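Local coordinates for protein manganese lipoxygenase (PDB 5FX8) that catalyses the manganese-dependent oxygenation of linoleic and alpha-linolenic acids to 11S- and 13R-hydroperoxy fatty acids, at residues S75-T80 with A327-G332; Q79-P84 with H294-I299; M288-F293 with G476-M481; E298-A303 with A447-F452. All blocks are in the same frame, centred on the assembly; numbering follows the deposited sequence.

Overall arrangement
Three of the four contacts follow helix 268-305. Interaction 3 packs its middle against helix 460-481 and carries two manganese ligands, H290 and H478. Interaction 2, its centre about 13 Å away, begins at a third ligand, H294, and sets the next turns against residues 79-84. Interaction 4 lies about 7 Å beyond interaction 2, centre to centre, and shares E298 and I299 with it; its centre is about 17 Å from that of interaction 3. Interaction 1 joins loop 75-80, which runs on into residues 79-84, to helix 328-336, with its centre about 8 Å from that of interaction 2. A salt bridge from R329 NE to E298 OE1 (2.5 Å) ties these two contacts together.

Interaction 1 of 4, residues S75-T80 with A327-G332; sequences STLGQT and AIRPVG
The aliphatic part of R329 lies obliquely across T76 and L77, its CD 3.8 Å from L77 CB. T76 OG1 sits beside the same chain, 3.4 Å from R329 CD, because a chi1 of 73° holds this hydroxyl between its own backbone N and carbonyl carbon. The arginine bends at its third torsion (chi3 -118°), which takes NE off the extended path. R329 NH1 gives a hydrogen bond of 3.2 Å to T76 O. The bond is nearly straight, the oxygen close to the guanidinium plane. Other N-H groups of the same guanidinium have partners too: NE forms a salt bridge with E298, NH1 also bonds T81 O, and NH2 makes a weak bond to F82 O. Arginine suits the place because its three nitrogens can meet several acceptors.

On the helix, L77 CD1 rests 3.8 Å from G332 C, where a glycine lets the leucine reach the backbone. The loop is braced from within by S75 OG, which accepts from T80 N (2.7 Å) and donates to G78 O (2.8 Å). A serine hydroxyl can do both at once.

This is a short connection between strands 71-73 and 83-85 of an antiparallel pair, fastened to helix 328-336 by a buried arginine that gathers backbone carbonyls. On the same helix, I328 packs on H294 (nearest side-chain atoms about 3 Å apart), a manganese ligand of this lipoxygenase.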
# COMPACT_ATOMS: atom_id res chain seq x y z
N SER A 75 -12.64 0.72 -20.24
CA SER A 75 -11.63 1.13 -19.29
C SER A 75 -12.21 2.15 -18.31
O SER A 75 -12.87 3.10 -18.71
CB SER A 75 -10.44 1.71 -20.05
OG SER A 75 -9.41 2.19 -19.21
N THR A 76 -12.00 1.93 -17.03
CA THR A 76 -12.32 2.91 -16.02
C THR A 76 -11.01 3.40 -15.40
O THR A 76 -9.93 2.88 -15.69
CB THR A 76 -13.26 2.31 -14.97
OG1 THR A 76 -12.53 1.40 -14.15
CG2 THR A 76 -14.40 1.55 -15.62
N LEU A 77 -11.13 4.43 -14.57
CA LEU A 77 -10.00 5.10 -13.93
C LEU A 77 -8.98 5.56 -14.97
O LEU A 77 -7.79 5.29 -14.86
CB LEU A 77 -9.33 4.22 -12.88
CG LEU A 77 -8.61 4.99 -11.75
CD1 LEU A 77 -9.62 5.66 -10.81
CD2 LEU A 77 -7.67 4.11 -10.93
N GLY A 78 -9.46 6.27 -15.97
CA GLY A 78 -8.62 6.63 -17.10
C GLY A 78 -8.84 5.71 -18.28
O GLY A 78 -9.63 4.76 -18.25
N GLN A 79 -8.14 5.99 -19.34
CA GLN A 79 -8.35 5.25 -20.56
C GLN A 79 -7.11 4.40 -20.84
O GLN A 79 -6.21 4.81 -21.57
CB GLN A 79 -8.67 6.20 -21.69
CG GLN A 79 -9.12 5.48 -22.94
CD GLN A 79 -10.35 4.60 -22.71
OE1 GLN A 79 -11.32 5.02 -22.06
NE2 GLN A 79 -10.32 3.39 -23.26
N THR A 80 -7.09 3.20 -20.27
CA THR A 80 -6.01 2.26 -20.56
C THR A 80 -6.57 0.91 -20.98
O THR A 80 -6.63 0.59 -22.17
CB THR A 80 -5.09 2.03 -19.34
OG1 THR A 80 -5.77 1.28 -18.32
CG2 THR A 80 -4.54 3.35 -18.77
N ALA A 327 -10.84 -3.97 -6.87
CA ALA A 327 -11.36 -2.88 -6.08
C ALA A 327 -10.73 -1.54 -6.42
O ALA A 327 -11.37 -0.52 -6.22
CB ALA A 327 -11.16 -3.19 -4.60
N ILE A 328 -9.51 -1.51 -6.97
CA ILE A 328 -8.77 -0.26 -7.01
C ILE A 328 -9.40 0.73 -7.98
O ILE A 328 -9.49 1.92 -7.68
CB ILE A 328 -7.28 -0.51 -7.33
CG1 ILE A 328 -6.67 -1.49 -6.32
CG2 ILE A 328 -6.49 0.78 -7.26
CD1 ILE A 328 -6.78 -1.06 -4.90
N ARG A 329 -9.86 0.28 -9.14
CA ARG A 329 -10.52 1.22 -10.04
C ARG A 329 -11.86 1.73 -9.50
O ARG A 329 -12.08 2.96 -9.51
CB ARG A 329 -10.63 0.60 -11.44
CG ARG A 329 -9.28 0.46 -12.11
CD ARG A 329 -9.35 0.47 -13.63
NE ARG A 329 -8.87 -0.78 -14.24
CZ ARG A 329 -8.82 -1.02 -15.54
NH1 ARG A 329 -9.19 -0.10 -16.40
NH2 ARG A 329 -8.38 -2.17 -15.98
N PRO A 330 -12.78 0.90 -9.01
CA PRO A 330 -14.03 1.45 -8.45
C PRO A 330 -13.83 2.36 -7.25
O PRO A 330 -14.51 3.40 -7.14
CB PRO A 330 -14.79 0.19 -8.05
CG PRO A 330 -14.24 -0.84 -8.83
CD PRO A 330 -12.83 -0.56 -9.06
N VAL A 331 -12.97 1.96 -6.32
CA VAL A 331 -12.77 2.75 -5.11
C VAL A 331 -12.09 4.06 -5.46
O VAL A 331 -12.50 5.13 -5.00
CB VAL A 331 -11.97 1.93 -4.08
CG1 VAL A 331 -11.51 2.79 -2.92
CG2 VAL A 331 -12.79 0.77 -3.57
N GLY A 332 -11.07 3.98 -6.31
CA GLY A 332 -10.38 5.19 -6.74
C GLY A 332 -11.30 6.15 -7.47
O GLY A 332 -11.25 7.36 -7.25

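Interaction 2 of 4, residues Q79-P84 with H294-I299; sequences QTTFYP and HTIPEI. With MN (manganese (II) ion), chain I.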
# COMPACT_ATOMS: atom_id res chain seq x y z
N GLN A 79 -8.14 5.99 -19.34
CA GLN A 79 -8.35 5.25 -20.56
C GLN A 79 -7.11 4.40 -20.84
O GLN A 79 -6.21 4.81 -21.57
CB GLN A 79 -8.67 6.20 -21.69
CG GLN A 79 -9.12 5.48 -22.94
CD GLN A 79 -10.35 4.60 -22.71
OE1 GLN A 79 -11.32 5.02 -22.06
NE2 GLN A 79 -10.32 3.39 -23.26
N THR A 80 -7.09 3.20 -20.27
CA THR A 80 -6.01 2.26 -20.56
C THR A 80 -6.57 0.91 -20.98
O THR A 80 -6.63 0.59 -22.17
CB THR A 80 -5.09 2.03 -19.34
OG1 THR A 80 -5.77 1.28 -18.32
CG2 THR A 80 -4.54 3.35 -18.77
N THR A 81 -6.99 0.13 -20.01
CA THR A 81 -7.21 -1.29 -20.12
C THR A 81 -8.67 -1.61 -19.85
O THR A 81 -9.32 -0.91 -19.08
CB THR A 81 -6.26 -1.99 -19.12
OG1 THR A 81 -4.96 -2.10 -19.67
CG2 THR A 81 -6.73 -3.29 -18.75
N PHE A 82 -9.19 -2.65 -20.48
CA PHE A 82 -10.55 -3.08 -20.21
C PHE A 82 -10.70 -3.46 -18.74
O PHE A 82 -9.80 -4.04 -18.13
CB PHE A 82 -10.91 -4.29 -21.09
CG PHE A 82 -10.93 -4.01 -22.58
CD1 PHE A 82 -11.52 -2.87 -23.10
CD2 PHE A 82 -10.38 -4.92 -23.48
CE1 PHE A 82 -11.55 -2.65 -24.46
CE2 PHE A 82 -10.39 -4.68 -24.86
CZ PHE A 82 -10.98 -3.55 -25.34
N TYR A 83 -11.83 -3.13 -18.16
CA TYR A 83 -12.21 -3.54 -16.82
C TYR A 83 -13.35 -4.54 -16.92
O TYR A 83 -14.20 -4.42 -17.79
CB TYR A 83 -12.65 -2.33 -15.98
CG TYR A 83 -12.93 -2.65 -14.54
CD1 TYR A 83 -11.92 -2.68 -13.60
CD2 TYR A 83 -14.21 -2.93 -14.12
CE1 TYR A 83 -12.18 -2.97 -12.31
CE2 TYR A 83 -14.47 -3.22 -12.84
CZ TYR A 83 -13.46 -3.24 -11.94
OH TYR A 83 -13.75 -3.54 -10.64
N PRO A 84 -13.36 -5.58 -16.08
CA PRO A 84 -14.34 -6.65 -16.26
C PRO A 84 -15.75 -6.19 -15.98
O PRO A 84 -16.01 -5.51 -15.00
CB PRO A 84 -13.90 -7.71 -15.24
CG PRO A 84 -13.09 -7.03 -14.32
CD PRO A 84 -12.37 -5.95 -15.07
N HIS A 294 -1.45 -0.95 -11.94
CA HIS A 294 -2.69 -1.63 -11.59
C HIS A 294 -3.35 -2.28 -12.81
O HIS A 294 -3.76 -3.43 -12.75
CB HIS A 294 -3.66 -0.66 -10.91
CG HIS A 294 -3.38 -0.41 -9.46
ND1 HIS A 294 -3.76 -1.29 -8.48
CD2 HIS A 294 -2.75 0.61 -8.83
CE1 HIS A 294 -3.39 -0.82 -7.30
NE2 HIS A 294 -2.77 0.33 -7.49
N THR A 295 -3.43 -1.58 -13.94
CA THR A 295 -4.28 -2.01 -15.04
C THR A 295 -3.64 -3.03 -15.98
O THR A 295 -4.37 -3.80 -16.60
CB THR A 295 -4.79 -0.81 -15.85
OG1 THR A 295 -3.71 0.01 -16.32
CG2 THR A 295 -5.67 0.02 -15.01
N ILE A 296 -2.32 -3.12 -16.08
CA ILE A 296 -1.73 -4.19 -16.90
C ILE A 296 -1.90 -5.57 -16.25
O ILE A 296 -2.27 -6.54 -16.94
CB ILE A 296 -0.26 -3.89 -17.23
CG1 ILE A 296 -0.12 -2.48 -17.74
CG2 ILE A 296 0.25 -4.83 -18.27
CD1 ILE A 296 -0.95 -2.25 -18.89
N PRO A 297 -1.63 -5.73 -14.95
CA PRO A 297 -1.99 -7.00 -14.31
C PRO A 297 -3.46 -7.34 -14.45
O PRO A 297 -3.77 -8.49 -14.76
CB PRO A 297 -1.59 -6.80 -12.85
CG PRO A 297 -0.57 -5.81 -12.88
CD PRO A 297 -0.86 -4.90 -14.02
N GLU A 298 -4.36 -6.38 -14.22
CA GLU A 298 -5.79 -6.68 -14.30
C GLU A 298 -6.13 -7.30 -15.64
O GLU A 298 -6.88 -8.27 -15.69
CB GLU A 298 -6.62 -5.41 -14.09
CG GLU A 298 -6.91 -4.99 -12.67
CD GLU A 298 -7.30 -3.50 -12.57
OE1 GLU A 298 -7.93 -2.95 -13.48
OE2 GLU A 298 -6.94 -2.86 -11.57
N ILE A 299 -5.62 -6.72 -16.74
CA ILE A 299 -6.01 -7.20 -18.06
C ILE A 299 -5.41 -8.58 -18.31
O ILE A 299 -6.05 -9.43 -18.93
CB ILE A 299 -5.65 -6.18 -19.16
CG1 ILE A 299 -6.34 -6.50 -20.48
CG2 ILE A 299 -4.17 -6.07 -19.43
CD1 ILE A 299 -7.77 -6.76 -20.37
MN MN I . -1.84 1.61 -6.07
O HOH W 1 -3.49 3.39 -6.08
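T295 OG1 and T80 OG1 meet at 3.1 Å in the hydrogen bond that joins the two segments, and either hydroxyl could be the donor. The threonines cross at about a right angle. Threonine suits position 295 because its hydroxyl makes this bond while its carbons pack on T81. Next along the chain, T81 turns toward the helix, its CB 3.8 Å from T295 CB; T81 OG1 lies 3.6 Å from T295 O, with I296 CD1 a little farther off. I299, one turn after T295, continues the apolar side: its CD1 approaches F82 CB at 4.1 Å.

Y83 is set differently. Its CB starts away from the helix; CG is anti to the backbone N (chi1 -175°), and the ring beyond it comes nearer again, its CD1 edge 4.0 Å from E298 OE1. Ring and carboxylate planes stand almost perpendicular. The polar ends of both go to other partners, Y83 OH to Y326 O and E298 OE1 to R329.

Just before T295, H294 points elsewhere and binds manganese through NE2 at 2.1 Å. H290, H478, N482, V618 and a water at 2.4 Å from the metal complete the coordination. P297 has no N-H to offer the preceding turn, and the helix is kinked there.

A mixed hydroxyl and methyl surface thus packs on the turns that follow a metal ligand, and the carboxylate of E298 is buried beside a ring edge with arginine as its counter-charge, which would be expected to favour its ionised form.

Interaction 3 of 4, residues M288-F293 with G476-M481; sequences MYHVLF and GAHHVM. With MN (manganese (II) ion), chain I.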
# COMPACT_ATOMS: atom_id res chain seq x y z
N MET A 288 0.60 8.80 -10.88
CA MET A 288 -0.36 8.59 -11.94
C MET A 288 0.12 7.59 -12.97
O MET A 288 -0.68 6.93 -13.63
CB MET A 288 -0.73 9.92 -12.57
CG MET A 288 -1.57 10.77 -11.65
SD MET A 288 -2.98 9.84 -11.03
CE MET A 288 -2.59 9.67 -9.36
N TYR A 289 1.42 7.44 -13.10
CA TYR A 289 1.90 6.36 -13.91
C TYR A 289 1.61 5.02 -13.27
O TYR A 289 1.41 4.05 -13.99
CB TYR A 289 3.38 6.56 -14.17
CG TYR A 289 3.98 5.50 -15.06
CD1 TYR A 289 3.87 5.58 -16.43
CD2 TYR A 289 4.67 4.43 -14.52
CE1 TYR A 289 4.42 4.63 -17.24
CE2 TYR A 289 5.23 3.47 -15.32
CZ TYR A 289 5.10 3.57 -16.69
OH TYR A 289 5.66 2.60 -17.50
N HIS A 290 1.59 4.92 -11.92
CA HIS A 290 1.41 3.57 -11.35
C HIS A 290 0.01 3.02 -11.56
O HIS A 290 -0.22 1.83 -11.29
CB HIS A 290 1.75 3.53 -9.86
CG HIS A 290 0.57 3.66 -8.95
ND1 HIS A 290 -0.03 4.87 -8.70
CD2 HIS A 290 -0.10 2.75 -8.19
CE1 HIS A 290 -1.03 4.70 -7.85
NE2 HIS A 290 -1.09 3.42 -7.53
N VAL A 291 -0.94 3.84 -12.01
CA VAL A 291 -2.22 3.33 -12.47
C VAL A 291 -2.00 2.17 -13.43
O VAL A 291 -2.71 1.16 -13.38
CB VAL A 291 -3.03 4.47 -13.10
CG1 VAL A 291 -4.34 3.98 -13.66
CG2 VAL A 291 -3.28 5.48 -12.07
N LEU A 292 -0.96 2.27 -14.26
CA LEU A 292 -0.62 1.21 -15.19
C LEU A 292 -0.11 -0.04 -14.46
O LEU A 292 -0.38 -1.17 -14.89
CB LEU A 292 0.38 1.74 -16.21
CG LEU A 292 -0.11 2.80 -17.19
CD1 LEU A 292 1.00 3.28 -18.07
CD2 LEU A 292 -1.07 2.17 -18.06
N PHE A 293 0.61 0.13 -13.35
CA PHE A 293 0.93 -1.02 -12.52
C PHE A 293 -0.33 -1.68 -12.00
O PHE A 293 -0.30 -2.84 -11.62
CB PHE A 293 1.81 -0.67 -11.31
CG PHE A 293 3.18 -0.15 -11.64
CD1 PHE A 293 3.57 0.10 -12.94
CD2 PHE A 293 4.09 0.13 -10.64
CE1 PHE A 293 4.83 0.59 -13.21
CE2 PHE A 293 5.35 0.62 -10.92
CZ PHE A 293 5.71 0.85 -12.20
N GLY A 476 6.22 -5.87 -5.52
CA GLY A 476 7.45 -5.11 -5.63
C GLY A 476 7.30 -3.78 -6.33
O GLY A 476 7.35 -2.76 -5.68
N ALA A 477 7.09 -3.78 -7.65
CA ALA A 477 7.01 -2.52 -8.39
C ALA A 477 5.91 -1.59 -7.86
O ALA A 477 6.12 -0.38 -7.75
CB ALA A 477 6.80 -2.81 -9.86
N HIS A 478 4.73 -2.13 -7.54
CA HIS A 478 3.67 -1.29 -7.02
C HIS A 478 4.12 -0.55 -5.77
O HIS A 478 3.82 0.64 -5.61
CB HIS A 478 2.43 -2.11 -6.69
CG HIS A 478 1.33 -1.31 -6.08
ND1 HIS A 478 1.25 -1.06 -4.73
CD2 HIS A 478 0.30 -0.64 -6.64
CE1 HIS A 478 0.20 -0.30 -4.48
NE2 HIS A 478 -0.40 -0.04 -5.62
N HIS A 479 4.83 -1.22 -4.89
CA HIS A 479 5.12 -0.66 -3.59
C HIS A 479 6.31 0.29 -3.64
O HIS A 479 6.65 0.89 -2.63
CB HIS A 479 5.33 -1.79 -2.60
CG HIS A 479 4.30 -2.88 -2.70
ND1 HIS A 479 2.96 -2.64 -2.88
CD2 HIS A 479 4.43 -4.23 -2.63
CE1 HIS A 479 2.30 -3.78 -2.90
NE2 HIS A 479 3.18 -4.76 -2.76
N VAL A 480 6.95 0.42 -4.77
CA VAL A 480 7.95 1.46 -4.91
C VAL A 480 7.27 2.78 -5.27
O VAL A 480 7.70 3.85 -4.83
CB VAL A 480 8.99 1.02 -5.96
CG1 VAL A 480 9.98 2.12 -6.26
CG2 VAL A 480 9.71 -0.21 -5.50
N MET A 481 6.20 2.73 -6.06
CA MET A 481 5.56 3.95 -6.51
C MET A 481 4.47 4.42 -5.56
O MET A 481 4.31 5.62 -5.36
CB MET A 481 4.95 3.74 -7.90
CG MET A 481 5.94 3.42 -8.99
SD MET A 481 6.94 4.84 -9.40
CE MET A 481 6.38 5.13 -11.08
MN MN I . -1.84 1.61 -6.07
O HOH W 1 -3.49 3.39 -6.08
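H478 holds CG anti to its backbone N (chi1 177°), and H290 has a chi1 of 97°; these torsions set each CG toward the space between the helices, where the rings beyond them meet, H290 CD2 and H478 CD2 being 3.7 Å apart. The rings meet obliquely, with planes at 66°, and are joined through the metal: manganese lies 2.4 Å from H290 NE2 and 2.2 Å from H478 NE2. A water ligand sits near the plane of the H290 ring, at its edge. H294, N482 and the C-terminal V618 complete the site.

Helices 268-305 and 460-481 run almost antiparallel here, with short-segment axes 9.7 Å apart. Beside the histidines the packing is apolar. F293 and M481 cross at about a right angle, with F293 CE2 3.5 Å from M481 CG. The rim of the F293 ring also reaches the backbone, where A477 O lies at its edge. M481 then bends at its second and third torsions, and its CE ends 3.9 Å from Y289 CD2. A flexible thioether suits this position between two aromatic rings, while the small A477 lets the phenyl ring approach the helix.

Second-shell bonds would restrain the ligand rings. H478 ND1 donates to H479 ND1 over 3.0 Å, close to its own ring plane, and H479 NE2 bonds P613 O in the C-terminal stretch. H290 ND1 bonds Q287 O. ND1 is thus engaged on both rings, which is consistent with NE2 serving as the metal donor, and the rotation of each imidazole is probably limited by a neighbour outside the coordination sphere.

Interaction 4 of 4, residues E298-A303 with A447-F452; sequences EIVHEA and AQVRDF
This is a largely apolar contact, with no hydrogen bond across it, between the later turns of helix 268-305 and the loop that links helix 434-444 to helix 460-481. I299 and V449 carry its middle: their side chains slide past each other in opposite directions, with I299 CG2 3.7 Å from V449 CG2. I299 CG1 also lies 3.6 Å from A447 O. The valine forks between two helix residues. Its CG2 branch, anti to the carbonyl carbon, faces I299, and CG1, anti to the backbone N (chi1 180°), lies 4.3 Å from V300 CG2.

At one end two alanines meet, A303 CB to A447 CB at 3.8 Å; their small side chains suit a place where the two backbones come close. I299 CD1 adds to this patch at 4.0 Å from A447 CB. At the other end F452 CE1 reaches V300 CG2 at 4.1 Å, the two side chains crossing obliquely. The F452 ring is further held edge-to-face by F369 and packs on helix 434-444.

Two backbone groups find partners outside the pair: V300 O accepts from W439 NE1, and V449 pairs with A443. With no polar bond across it, the contact rests on close packing of branched aliphatic chains, two methyls and one ring, and would be expected to be held by the burial of these groups from water.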
# COMPACT_ATOMS: atom_id res chain seq x y z
N GLU A 298 -4.36 -6.38 -14.22
CA GLU A 298 -5.79 -6.68 -14.30
C GLU A 298 -6.13 -7.30 -15.64
O GLU A 298 -6.88 -8.27 -15.69
CB GLU A 298 -6.62 -5.41 -14.09
CG GLU A 298 -6.91 -4.99 -12.67
CD GLU A 298 -7.30 -3.50 -12.57
OE1 GLU A 298 -7.93 -2.95 -13.48
OE2 GLU A 298 -6.94 -2.86 -11.57
N ILE A 299 -5.62 -6.72 -16.74
CA ILE A 299 -6.01 -7.20 -18.06
C ILE A 299 -5.41 -8.58 -18.31
O ILE A 299 -6.05 -9.43 -18.93
CB ILE A 299 -5.65 -6.18 -19.16
CG1 ILE A 299 -6.34 -6.50 -20.48
CG2 ILE A 299 -4.17 -6.07 -19.43
CD1 ILE A 299 -7.77 -6.76 -20.37
N VAL A 300 -4.20 -8.83 -17.81
CA VAL A 300 -3.60 -10.17 -17.95
C VAL A 300 -4.40 -11.19 -17.16
O VAL A 300 -4.64 -12.31 -17.62
CB VAL A 300 -2.12 -10.15 -17.51
CG1 VAL A 300 -1.55 -11.59 -17.47
CG2 VAL A 300 -1.31 -9.25 -18.41
N HIS A 301 -4.82 -10.83 -15.96
CA HIS A 301 -5.67 -11.73 -15.21
C HIS A 301 -7.05 -11.88 -15.84
O HIS A 301 -7.66 -12.93 -15.70
CB HIS A 301 -5.77 -11.23 -13.78
CG HIS A 301 -6.70 -12.02 -12.93
ND1 HIS A 301 -8.06 -11.84 -12.96
CD2 HIS A 301 -6.47 -12.99 -12.02
CE1 HIS A 301 -8.64 -12.66 -12.10
NE2 HIS A 301 -7.69 -13.38 -11.53
N GLU A 302 -7.58 -10.86 -16.52
CA GLU A 302 -8.88 -11.02 -17.17
C GLU A 302 -8.79 -12.06 -18.27
O GLU A 302 -9.64 -12.97 -18.38
CB GLU A 302 -9.34 -9.69 -17.78
CG GLU A 302 -9.82 -8.71 -16.79
CD GLU A 302 -10.13 -7.36 -17.38
OE1 GLU A 302 -11.00 -7.23 -18.26
OE2 GLU A 302 -9.50 -6.41 -16.93
N ALA A 303 -7.79 -11.90 -19.12
CA ALA A 303 -7.60 -12.84 -20.20
C ALA A 303 -7.41 -14.26 -19.66
O ALA A 303 -8.00 -15.21 -20.18
CB ALA A 303 -6.43 -12.37 -21.06
N ALA A 447 -8.48 -9.44 -25.49
CA ALA A 447 -8.13 -8.62 -24.34
C ALA A 447 -7.30 -7.41 -24.73
O ALA A 447 -7.29 -6.43 -23.97
CB ALA A 447 -7.39 -9.46 -23.31
N GLN A 448 -6.61 -7.47 -25.87
CA GLN A 448 -5.81 -6.37 -26.41
C GLN A 448 -4.67 -5.97 -25.49
O GLN A 448 -4.41 -4.79 -25.30
CB GLN A 448 -6.65 -5.13 -26.73
CG GLN A 448 -7.68 -5.31 -27.82
CD GLN A 448 -8.51 -4.05 -28.09
OE1 GLN A 448 -8.32 -3.00 -27.46
NE2 GLN A 448 -9.44 -4.16 -29.02
N VAL A 449 -3.99 -6.95 -24.92
CA VAL A 449 -2.80 -6.70 -24.12
C VAL A 449 -1.63 -6.34 -25.02
O VAL A 449 -1.38 -6.99 -26.04
CB VAL A 449 -2.47 -7.93 -23.26
CG1 VAL A 449 -1.24 -7.69 -22.45
CG2 VAL A 449 -3.65 -8.31 -22.36
N ARG A 450 -0.90 -5.29 -24.66
CA ARG A 450 0.29 -4.86 -25.38
C ARG A 450 1.54 -5.61 -24.95
O ARG A 450 1.80 -5.76 -23.76
CB ARG A 450 0.56 -3.37 -25.16
CG ARG A 450 -0.02 -2.50 -26.22
CD ARG A 450 0.43 -1.08 -26.09
NE ARG A 450 -0.64 -0.20 -26.53
CZ ARG A 450 -0.75 1.05 -26.13
NH1 ARG A 450 0.15 1.53 -25.30
NH2 ARG A 450 -1.75 1.81 -26.56
N ASP A 451 2.34 -6.01 -25.94
CA ASP A 451 3.68 -6.54 -25.73
C ASP A 451 3.66 -7.76 -24.80
O ASP A 451 4.43 -7.87 -23.84
CB ASP A 451 4.61 -5.45 -25.20
CG ASP A 451 6.04 -5.67 -25.61
OD1 ASP A 451 6.35 -6.73 -26.20
OD2 ASP A 451 6.86 -4.78 -25.31
N PHE A 452 2.84 -8.58 -25.07
CA PHE A 452 2.72 -9.85 -24.43
C PHE A 452 3.34 -10.92 -25.31
O PHE A 452 3.27 -10.82 -26.53
CB PHE A 452 1.24 -10.18 -24.18
CG PHE A 452 1.00 -11.13 -23.06
CD1 PHE A 452 1.30 -10.77 -21.77
CD2 PHE A 452 0.46 -12.38 -23.29
CE1 PHE A 452 1.07 -11.64 -20.74
CE2 PHE A 452 0.22 -13.25 -22.26
CZ PHE A 452 0.53 -12.89 -20.99